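Local atomic coordinates of GCN5-related N-acetyltransferase (Anabaena variabilis, PDB entry 2OZG), a protein that binds coenzyme A and, as a member of the GNAT family, probably transfers acetyl groups to amines, possibly of aminoglycosides. Residues A[178-192]-A[384-396]. Numbering follows the deposited sequence.
Sequences THGYLDRHPAIWQGL and IFAGESPWMIDFF
The C-terminal segment 384-396, which starts at the end of helix 375-385, runs near the centre of the chain against 178-192 of the second GNAT domain, with Arg184 and Asp394 paired in a buried salt bridge. Arg184 NE gives Asp394 OD2 a nearly straight bond of 2.8 Å (171° at the hydrogen), in the guanidinium plane and on the syn side of the carboxylate. The second bond, Arg184 NH2 to Asp394 OD1, is weak, bent to 123° at the hydrogen despite its 2.8 Å length. A leucine in place of Arg184 would probably leave the Asp394 carboxylate without its cationic mate in a buried setting. OD2 also accepts from a water that in turn accepts from Leu182 N.

Farther along, the Tyr181 edge meets one face of Trp391 in a T-shaped stack: planes 81° apart, Tyr181 CE1 3.6 Å from Trp391 CH2. The Trp391 CB points away from 178-192, but CG, set between the backbone N and the carbonyl carbon, brings the indole back to that edge. The Thr178 methyl CG2 packs obliquely against the indole, 3.3 Å from Trp391 NE1. Beside them, Leu182 CD2 packs tightly on CE of selenomethionine Met392, at 3.4 Å. The backbones join through Trp391 N to His179 O, 3.2 Å, and a water bridges that oxygen to Ser389 O.

Segment 178-192 is joined to strand 227-236 by Arg184 NH1 with Asp233, to helix 165-177 by Tyr181 OH with Gln174, and to strand 58-72 by Gly180 with the Trp71 backbone; Met392 ties the tail to Ser136 of strand 132-143.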
# COMPACT_ATOMS: atom_id res chain seq x y z
N THR A 178 22.83 29.21 -14.64
CA THR A 178 21.54 28.80 -14.14
C THR A 178 21.00 29.83 -13.15
O THR A 178 21.58 30.08 -12.07
CB THR A 178 21.67 27.43 -13.47
OG1 THR A 178 22.47 26.53 -14.30
CG2 THR A 178 20.31 26.85 -13.24
N HIS A 179 19.92 30.45 -13.55
CA HIS A 179 19.21 31.53 -12.82
C HIS A 179 18.69 30.90 -11.52
O HIS A 179 17.90 29.92 -11.54
CB HIS A 179 18.11 32.06 -13.74
CG HIS A 179 17.47 33.36 -13.33
ND1 HIS A 179 18.17 34.53 -13.16
CD2 HIS A 179 16.15 33.69 -13.23
CE1 HIS A 179 17.33 35.51 -12.91
NE2 HIS A 179 16.10 35.03 -12.94
N GLY A 180 19.27 31.37 -10.40
CA GLY A 180 18.92 30.85 -9.08
C GLY A 180 19.95 29.97 -8.37
O GLY A 180 19.80 29.73 -7.17
N TYR A 181 20.99 29.50 -9.09
CA TYR A 181 21.98 28.59 -8.53
C TYR A 181 22.78 29.26 -7.48
O TYR A 181 23.04 30.49 -7.50
CB TYR A 181 22.95 27.99 -9.59
CG TYR A 181 22.87 26.49 -9.86
CD1 TYR A 181 21.66 25.85 -10.15
CD2 TYR A 181 24.03 25.72 -9.89
CE1 TYR A 181 21.62 24.46 -10.42
CE2 TYR A 181 24.00 24.36 -10.20
CZ TYR A 181 22.79 23.73 -10.49
OH TYR A 181 22.74 22.39 -10.74
N LEU A 182 23.21 28.45 -6.54
CA LEU A 182 24.06 28.97 -5.47
C LEU A 182 25.50 29.18 -5.89
O LEU A 182 25.98 28.48 -6.77
CB LEU A 182 24.15 27.98 -4.34
CG LEU A 182 22.87 27.66 -3.56
CD1 LEU A 182 23.21 26.74 -2.35
CD2 LEU A 182 22.16 28.93 -3.14
N ASP A 183 26.14 30.20 -5.32
CA ASP A 183 27.61 30.22 -5.30
C ASP A 183 27.77 29.63 -3.89
O ASP A 183 27.56 30.29 -2.89
CB ASP A 183 28.26 31.59 -5.48
CG ASP A 183 29.79 31.54 -5.35
OD1 ASP A 183 30.33 30.46 -5.06
OD2 ASP A 183 30.44 32.58 -5.49
N ARG A 184 28.05 28.33 -3.84
CA ARG A 184 28.02 27.60 -2.59
C ARG A 184 28.96 27.97 -1.43
O ARG A 184 30.16 28.13 -1.59
CB ARG A 184 28.30 26.13 -2.88
CG ARG A 184 27.21 25.36 -3.55
CD ARG A 184 27.73 24.00 -4.05
NE ARG A 184 26.62 23.22 -4.63
CZ ARG A 184 26.73 22.10 -5.33
NH1 ARG A 184 27.91 21.58 -5.57
NH2 ARG A 184 25.63 21.50 -5.80
N HIS A 185 28.38 28.00 -0.25
CA HIS A 185 29.12 28.13 0.98
C HIS A 185 29.80 26.76 1.12
O HIS A 185 29.26 25.73 0.64
CB HIS A 185 28.15 28.35 2.16
CG HIS A 185 28.81 28.66 3.45
ND1 HIS A 185 29.29 27.69 4.31
CD2 HIS A 185 29.04 29.84 4.06
CE1 HIS A 185 29.81 28.26 5.38
NE2 HIS A 185 29.66 29.57 5.26
N PRO A 186 31.00 26.75 1.69
CA PRO A 186 31.72 25.53 1.98
C PRO A 186 30.87 24.41 2.64
O PRO A 186 31.10 23.24 2.38
CB PRO A 186 32.85 26.01 2.88
CG PRO A 186 33.12 27.39 2.42
CD PRO A 186 31.80 27.95 1.96
N ALA A 187 29.86 24.78 3.43
CA ALA A 187 29.02 23.82 4.12
C ALA A 187 28.18 22.99 3.18
O ALA A 187 27.81 21.85 3.50
CB ALA A 187 28.07 24.58 5.09
N ILE A 188 27.85 23.58 2.03
CA ILE A 188 27.03 22.90 1.03
C ILE A 188 27.85 21.75 0.44
O ILE A 188 27.40 20.62 0.30
CB ILE A 188 26.59 23.82 -0.12
CG1 ILE A 188 25.95 25.14 0.35
CG2 ILE A 188 25.68 23.10 -1.06
CD1 ILE A 188 24.69 25.09 1.04
N TRP A 189 29.08 22.07 0.07
CA TRP A 189 29.99 21.08 -0.43
C TRP A 189 30.24 19.99 0.63
O TRP A 189 30.36 18.83 0.29
CB TRP A 189 31.31 21.74 -0.82
CG TRP A 189 31.24 22.50 -2.09
CD1 TRP A 189 31.31 23.84 -2.24
CD2 TRP A 189 31.14 21.95 -3.40
NE1 TRP A 189 31.24 24.17 -3.57
CE2 TRP A 189 31.15 23.02 -4.31
CE3 TRP A 189 31.05 20.64 -3.90
CZ2 TRP A 189 31.11 22.83 -5.69
CZ3 TRP A 189 30.96 20.46 -5.27
CH2 TRP A 189 30.99 21.55 -6.15
N GLN A 190 30.41 20.41 1.89
CA GLN A 190 30.56 19.48 3.01
C GLN A 190 29.42 18.47 3.09
O GLN A 190 29.64 17.27 3.28
CB GLN A 190 30.57 20.25 4.32
CG GLN A 190 31.86 20.97 4.64
CD GLN A 190 32.96 20.08 5.06
OE1 GLN A 190 32.77 18.90 5.34
NE2 GLN A 190 34.15 20.65 5.13
N GLY A 191 28.21 18.98 2.99
CA GLY A 191 27.03 18.12 3.05
C GLY A 191 27.03 17.12 1.94
O GLY A 191 26.69 15.98 2.16
N LEU A 192 27.45 17.55 0.75
CA LEU A 192 27.52 16.66 -0.42
C LEU A 192 28.53 15.56 -0.29
O LEU A 192 28.37 14.49 -0.81
CB LEU A 192 27.88 17.45 -1.67
CG LEU A 192 26.78 18.32 -2.27
CD1 LEU A 192 27.35 19.26 -3.30
CD2 LEU A 192 25.68 17.48 -2.87
N ILE A 384 12.23 43.44 -18.23
CA ILE A 384 13.36 43.48 -17.27
C ILE A 384 13.62 42.16 -16.56
O ILE A 384 14.79 41.72 -16.44
CB ILE A 384 13.13 44.60 -16.21
CG1 ILE A 384 13.19 45.97 -16.87
CG2 ILE A 384 14.15 44.59 -15.06
CD1 ILE A 384 12.72 47.13 -16.00
N PHE A 385 12.56 41.55 -16.05
CA PHE A 385 12.73 40.38 -15.16
C PHE A 385 12.57 39.02 -15.80
O PHE A 385 12.65 38.03 -15.11
CB PHE A 385 11.81 40.49 -13.93
CG PHE A 385 12.16 41.67 -13.04
CD1 PHE A 385 13.28 41.59 -12.18
CD2 PHE A 385 11.38 42.81 -13.03
CE1 PHE A 385 13.64 42.69 -11.40
CE2 PHE A 385 11.74 43.94 -12.24
CZ PHE A 385 12.86 43.86 -11.43
N ALA A 386 12.40 38.99 -17.11
CA ALA A 386 12.19 37.73 -17.86
C ALA A 386 13.43 36.87 -17.72
O ALA A 386 14.53 37.39 -17.67
CB ALA A 386 11.95 38.03 -19.33
N GLY A 387 13.24 35.56 -17.65
CA GLY A 387 14.35 34.68 -17.47
C GLY A 387 13.92 33.24 -17.27
O GLY A 387 12.75 32.95 -17.12
N GLU A 388 14.88 32.35 -17.29
CA GLU A 388 14.63 30.95 -17.09
C GLU A 388 14.08 30.79 -15.66
O GLU A 388 14.47 31.52 -14.74
CB GLU A 388 15.91 30.13 -17.34
CG GLU A 388 16.42 30.17 -18.81
CD GLU A 388 17.60 29.22 -19.09
OE1 GLU A 388 17.97 28.49 -18.15
OE2 GLU A 388 18.12 29.18 -20.25
N SER A 389 13.15 29.85 -15.51
CA SER A 389 12.51 29.58 -14.26
C SER A 389 13.59 29.29 -13.20
O SER A 389 14.46 28.41 -13.40
CB SER A 389 11.53 28.41 -14.38
OG SER A 389 10.63 28.40 -13.26
N PRO A 390 13.53 30.01 -12.08
CA PRO A 390 14.62 29.85 -11.09
C PRO A 390 14.64 28.57 -10.31
O PRO A 390 13.63 28.15 -9.78
CB PRO A 390 14.40 31.04 -10.18
CG PRO A 390 12.89 31.35 -10.30
CD PRO A 390 12.50 30.98 -11.64
N TRP A 391 15.83 27.97 -10.18
CA TRP A 391 15.92 26.78 -9.37
C TRP A 391 17.34 26.63 -8.85
O TRP A 391 18.22 27.38 -9.24
CB TRP A 391 15.45 25.57 -10.18
CG TRP A 391 16.42 25.16 -11.33
CD1 TRP A 391 16.55 25.77 -12.57
CD2 TRP A 391 17.37 24.07 -11.33
NE1 TRP A 391 17.51 25.11 -13.30
CE2 TRP A 391 18.00 24.06 -12.58
CE3 TRP A 391 17.70 23.07 -10.41
CZ2 TRP A 391 18.97 23.13 -12.91
CZ3 TRP A 391 18.67 22.16 -10.75
CH2 TRP A 391 19.28 22.18 -11.98
N MSE A 392 17.51 25.75 -7.87
CA MSE A 392 18.81 25.40 -7.39
C MSE A 392 18.77 23.91 -7.18
O MSE A 392 17.70 23.32 -6.94
CB MSE A 392 19.20 26.05 -6.08
CG MSE A 392 18.48 25.53 -4.83
SE MSE A 392 19.15 26.52 -3.30
CE MSE A 392 18.92 28.25 -3.89
N ILE A 393 19.96 23.32 -7.18
CA ILE A 393 20.10 21.86 -6.99
C ILE A 393 20.29 21.52 -5.51
O ILE A 393 20.12 20.37 -5.07
CB ILE A 393 21.26 21.33 -7.84
CG1 ILE A 393 21.14 19.80 -8.06
CG2 ILE A 393 22.66 21.72 -7.21
CD1 ILE A 393 21.99 19.31 -9.20
N ASP A 394 20.54 22.53 -4.75
CA ASP A 394 20.92 22.36 -3.35
C ASP A 394 19.79 22.62 -2.34
O ASP A 394 18.87 23.39 -2.53
CB ASP A 394 22.06 23.35 -3.04
CG ASP A 394 23.32 23.04 -3.76
OD1 ASP A 394 23.77 21.88 -3.73
OD2 ASP A 394 23.91 23.98 -4.32
N PHE A 395 19.91 21.94 -1.24
CA PHE A 395 19.01 22.13 -0.17
C PHE A 395 19.89 22.55 1.00
O PHE A 395 21.05 22.14 1.08
CB PHE A 395 18.33 20.84 0.17
CG PHE A 395 17.56 20.95 1.42
CD1 PHE A 395 16.29 21.51 1.42
CD2 PHE A 395 18.14 20.60 2.64
CE1 PHE A 395 15.59 21.68 2.62
CE2 PHE A 395 17.46 20.77 3.82
CZ PHE A 395 16.17 21.33 3.80
N PHE A 396 19.38 23.38 1.90
CA PHE A 396 20.13 23.77 3.09
C PHE A 396 19.10 24.26 4.12
O PHE A 396 17.94 24.52 3.74
CB PHE A 396 21.24 24.82 2.79
CG PHE A 396 20.72 26.12 2.25
CD1 PHE A 396 20.17 27.04 3.10
CD2 PHE A 396 20.71 26.38 0.89
CE1 PHE A 396 19.68 28.21 2.63
CE2 PHE A 396 20.22 27.54 0.40
CZ PHE A 396 19.69 28.48 1.24
OXT PHE A 396 19.39 24.36 5.32
O HOH W 1 17.09 28.72 -13.87
O HOH W 2 19.39 30.34 -16.58
O HOH W 3 22.71 25.49 -6.46